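Local coordinates for ancylostoma secreted protein 1 (Necator americanus, PDB 3NT8), which is a secreted protein with two CAP domains from a human hookworm, probably associated with the transition of infective larvae to parasitism, at residues 359-365 and 392-398. Residue numbers count along the deposited sequence, not the author numbering.
Sequences YTQMAWD and NYMGHVI
Tyr359 to Met362 are helical, and Trp364 is extended (phi/psi -65/117; chi1 -146°). Residues 392-398 form a loop that folds around the Trp364 indole. Asn392 has left-handed backbone angles (58/38) and lies near Gln361, CA to CA 6.0 Å. Its m rotamer brings OD1 back to accept a hydrogen bond from Thr360 OG1 (2.8 Å). Its N covers one indole face, 3.4 Å from Trp364 CZ3. The Tyr393 ring takes the indole edge on its face, offset, planes at 83°. A type II turn spans Tyr393-His396, with Gly395 third (95/2). The contact joins the loop after strand 381-388 to helix 357-363 of the second CAP domain. His396 ND1 donates to Val397 O (2.7 Å). Water 1 hydrogen-bonds Val397 O (2.8 Å) and Asp365 OD1 (2.9 Å). Ile398 pairs with Trp364, CA to CA 5.1 Å. Ile398 CA sits over the opposite indole face, 3.9 Å from the six-membered-ring centroid, a CH-pi contact. Ile398 CD1 reaches Thr360 CG2 (3.4 Å). Ile398 O accepts from Asp365 N (3.2 Å), while Asp365 OD2 forms a salt bridge with Lys270 NZ.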
ATOM      1  N   TYR A 359      10.621  10.322   6.519  1.00 11.85           N
ATOM      2  CA  TYR A 359      10.067  10.246   7.846  1.00 12.55           C
ATOM      3  C   TYR A 359      10.191  11.591   8.639  1.00 12.10           C
ATOM      4  O   TYR A 359       9.230  12.060   9.204  1.00 15.76           O
ATOM      5  CB  TYR A 359      10.723   9.070   8.618  1.00 10.62           C
ATOM      6  CG  TYR A 359      10.557   9.250  10.101  1.00 16.28           C
ATOM      7  CD1 TYR A 359       9.371   8.881  10.744  1.00 13.30           C
ATOM      8  CD2 TYR A 359      11.568   9.854  10.880  1.00 17.43           C
ATOM      9  CE1 TYR A 359       9.186   9.124  12.099  1.00 16.17           C
ATOM     10  CE2 TYR A 359      11.377  10.075  12.267  1.00 19.88           C
ATOM     11  CZ  TYR A 359      10.188   9.679  12.861  1.00 19.20           C
ATOM     12  OH  TYR A 359       9.968   9.900  14.208  1.00 22.32           O
ATOM     13  N   THR A 360      11.340  12.237   8.631  1.00 12.38           N
ATOM     14  CA  THR A 360      11.589  13.433   9.430  1.00 12.28           C
ATOM     15  C   THR A 360      10.643  14.548   9.029  1.00 12.84           C
ATOM     16  O   THR A 360      10.015  15.176   9.872  1.00 11.94           O
ATOM     17  CB  THR A 360      13.066  13.840   9.438  1.00 13.63           C
ATOM     18  OG1 THR A 360      13.601  13.901   8.100  1.00 13.72           O
ATOM     19  CG2 THR A 360      13.886  12.823  10.232  1.00 13.75           C
ATOM     20  N   GLN A 361      10.467  14.736   7.727  1.00 11.74           N
ATOM     21  CA  GLN A 361       9.541  15.731   7.269  1.00 10.22           C
ATOM     22  C   GLN A 361       8.105  15.404   7.638  1.00  9.50           C
ATOM     23  O   GLN A 361       7.279  16.303   7.851  1.00  8.30           O
ATOM     24  CB  GLN A 361       9.684  15.893   5.744  1.00 10.63           C
ATOM     25  CG  GLN A 361       8.817  16.957   5.084  1.00  9.80           C
ATOM     26  CD  GLN A 361       9.121  18.336   5.621  1.00 16.05           C
ATOM     27  OE1 GLN A 361      10.005  19.067   5.117  1.00 17.07           O
ATOM     28  NE2 GLN A 361       8.369  18.714   6.642  1.00 14.87           N
ATOM     29  N   MET A 362       7.768  14.132   7.676  1.00  9.39           N
ATOM     30  CA  MET A 362       6.399  13.770   8.103  1.00 10.63           C
ATOM     31  C   MET A 362       6.172  14.058   9.615  1.00 11.56           C
ATOM     32  O   MET A 362       5.066  14.466  10.031  1.00 11.52           O
ATOM     33  CB  MET A 362       6.091  12.308   7.785  1.00 11.48           C
ATOM     34  CG  MET A 362       5.904  12.018   6.306  1.00 10.88           C
ATOM     35  SD  MET A 362       5.468  10.267   5.993  1.00 16.78           S
ATOM     36  CE  MET A 362       3.824  10.106   6.736  1.00  2.51           C
ATOM     37  N   ALA A 363       7.206  13.843  10.428  1.00 10.96           N
ATOM     38  CA  ALA A 363       7.122  13.996  11.866  1.00 10.90           C
ATOM     39  C   ALA A 363       7.521  15.393  12.334  1.00 12.49           C
ATOM     40  O   ALA A 363       7.483  15.650  13.534  1.00 13.32           O
ATOM     41  CB  ALA A 363       8.023  12.984  12.557  1.00  9.60           C
ATOM     42  N   TRP A 364       7.894  16.279  11.407  1.00 13.04           N
ATOM     43  CA  TRP A 364       8.390  17.636  11.766  1.00 15.73           C
ATOM     44  C   TRP A 364       7.332  18.521  12.433  1.00 17.36           C
ATOM     45  O   TRP A 364       6.276  18.830  11.826  1.00 17.71           O
ATOM     46  CB  TRP A 364       8.969  18.334  10.532  1.00 14.78           C
ATOM     47  CG  TRP A 364      10.139  19.228  10.858  1.00 14.85           C
ATOM     48  CD1 TRP A 364      10.096  20.575  11.185  1.00 10.33           C
ATOM     49  CD2 TRP A 364      11.515  18.845  10.933  1.00 14.40           C
ATOM     50  NE1 TRP A 364      11.362  21.045  11.441  1.00 11.24           N
ATOM     51  CE2 TRP A 364      12.257  20.010  11.287  1.00 14.66           C
ATOM     52  CE3 TRP A 364      12.197  17.630  10.772  1.00 13.79           C
ATOM     53  CZ2 TRP A 364      13.665  19.990  11.463  1.00 14.42           C
ATOM     54  CZ3 TRP A 364      13.601  17.625  10.920  1.00 13.99           C
ATOM     55  CH2 TRP A 364      14.306  18.793  11.263  1.00 14.67           C
ATOM     56  N   ASP A 365       7.592  18.911  13.687  1.00 18.81           N
ATOM     57  CA  ASP A 365       6.521  19.496  14.478  1.00 19.83           C
ATOM     58  C   ASP A 365       6.038  20.833  13.972  1.00 20.08           C
ATOM     59  O   ASP A 365       4.867  21.133  14.127  1.00 20.98           O
ATOM     60  CB  ASP A 365       6.812  19.530  16.002  1.00 20.47           C
ATOM     61  CG  ASP A 365       7.989  20.373  16.376  1.00 20.40           C
ATOM     62  OD1 ASP A 365       8.819  20.640  15.547  1.00 24.14           O
ATOM     63  OD2 ASP A 365       8.157  20.716  17.548  1.00 25.91           O
ATOM     64  N   ASN A 392      13.413  19.376   8.041  1.00 17.86           N
ATOM     65  CA  ASN A 392      14.686  18.836   7.611  1.00 17.36           C
ATOM     66  C   ASN A 392      15.791  19.889   7.724  1.00 18.76           C
ATOM     67  O   ASN A 392      16.737  19.951   6.899  1.00 20.10           O
ATOM     68  CB  ASN A 392      14.635  18.177   6.224  1.00 16.19           C
ATOM     69  CG  ASN A 392      13.868  16.859   6.219  1.00 18.49           C
ATOM     70  OD1 ASN A 392      13.146  16.537   7.152  1.00 21.99           O
ATOM     71  ND2 ASN A 392      14.006  16.112   5.164  1.00 18.26           N
ATOM     72  N   TYR A 393      15.709  20.677   8.774  1.00 18.06           N
ATOM     73  CA  TYR A 393      16.834  21.490   9.158  1.00 20.70           C
ATOM     74  C   TYR A 393      17.940  20.604   9.766  1.00 20.74           C
ATOM     75  O   TYR A 393      17.717  19.988  10.808  1.00 20.25           O
ATOM     76  CB  TYR A 393      16.374  22.534  10.198  1.00 20.17           C
ATOM     77  CG  TYR A 393      15.164  23.358   9.845  1.00 21.82           C
ATOM     78  CD1 TYR A 393      15.079  24.000   8.618  1.00 26.05           C
ATOM     79  CD2 TYR A 393      14.132  23.574  10.785  1.00 23.98           C
ATOM     80  CE1 TYR A 393      14.031  24.795   8.294  1.00 24.05           C
ATOM     81  CE2 TYR A 393      13.049  24.366  10.479  1.00 22.80           C
ATOM     82  CZ  TYR A 393      13.008  24.976   9.204  1.00 26.49           C
ATOM     83  OH  TYR A 393      11.971  25.779   8.813  1.00 28.61           O
ATOM     84  N   MET A 394      19.117  20.579   9.129  1.00 22.34           N
ATOM     85  CA  MET A 394      20.256  19.754   9.565  1.00 23.73           C
ATOM     86  C   MET A 394      20.851  20.261  10.860  1.00 23.42           C
ATOM     87  O   MET A 394      21.256  21.428  10.970  1.00 23.31           O
ATOM     88  CB  MET A 394      21.368  19.666   8.508  1.00 24.41           C
ATOM     89  CG  MET A 394      20.981  18.985   7.219  1.00 29.57           C
ATOM     90  SD  MET A 394      20.300  17.299   7.375  1.00 39.92           S
ATOM     91  CE  MET A 394      21.709  16.469   8.066  1.00 34.34           C
ATOM     92  N   GLY A 395      20.892  19.348  11.823  1.00 23.60           N
ATOM     93  CA  GLY A 395      21.402  19.612  13.157  1.00 23.24           C
ATOM     94  C   GLY A 395      20.294  19.993  14.122  1.00 23.74           C
ATOM     95  O   GLY A 395      20.575  20.297  15.298  1.00 24.32           O
ATOM     96  N   HIS A 396      19.042  19.984  13.647  1.00 21.63           N
ATOM     97  CA  HIS A 396      17.892  20.390  14.501  1.00 20.16           C
ATOM     98  C   HIS A 396      17.056  19.169  14.892  1.00 19.52           C
ATOM     99  O   HIS A 396      17.047  18.163  14.159  1.00 18.12           O
ATOM    100  CB  HIS A 396      17.012  21.349  13.727  1.00 20.32           C
ATOM    101  CG  HIS A 396      16.057  22.135  14.571  1.00 23.33           C
ATOM    102  ND1 HIS A 396      14.894  21.591  15.075  1.00 20.04           N
ATOM    103  CD2 HIS A 396      16.062  23.443  14.949  1.00 24.31           C
ATOM    104  CE1 HIS A 396      14.232  22.520  15.741  1.00 23.66           C
ATOM    105  NE2 HIS A 396      14.916  23.650  15.680  1.00 27.31           N
ATOM    106  N   VAL A 397      16.402  19.217  16.062  1.00 17.59           N
ATOM    107  CA  VAL A 397      15.502  18.158  16.454  1.00 16.61           C
ATOM    108  C   VAL A 397      14.306  18.080  15.474  1.00 16.22           C
ATOM    109  O   VAL A 397      13.874  19.086  14.919  1.00 15.25           O
ATOM    110  CB  VAL A 397      14.998  18.318  17.882  1.00 16.73           C
ATOM    111  CG1 VAL A 397      16.161  18.169  18.938  1.00 16.74           C
ATOM    112  CG2 VAL A 397      14.336  19.591  17.984  1.00 15.67           C
ATOM    113  N   ILE A 398      13.810  16.866  15.236  1.00 16.71           N
ATOM    114  CA  ILE A 398      12.682  16.667  14.322  1.00 15.64           C
ATOM    115  C   ILE A 398      11.428  17.226  15.011  1.00 14.71           C
ATOM    116  O   ILE A 398      10.561  17.837  14.378  1.00 14.48           O
ATOM    117  CB  ILE A 398      12.478  15.182  13.948  1.00 16.20           C
ATOM    118  CG1 ILE A 398      13.733  14.573  13.350  1.00 16.07           C
ATOM    119  CG2 ILE A 398      11.243  14.972  13.023  1.00 13.03           C
ATOM    120  CD1 ILE A 398      13.793  13.055  13.586  1.00 22.11           C
TER
HETATM  121  O   HOH W   1      11.663  20.750  15.007  1.00 26.21           O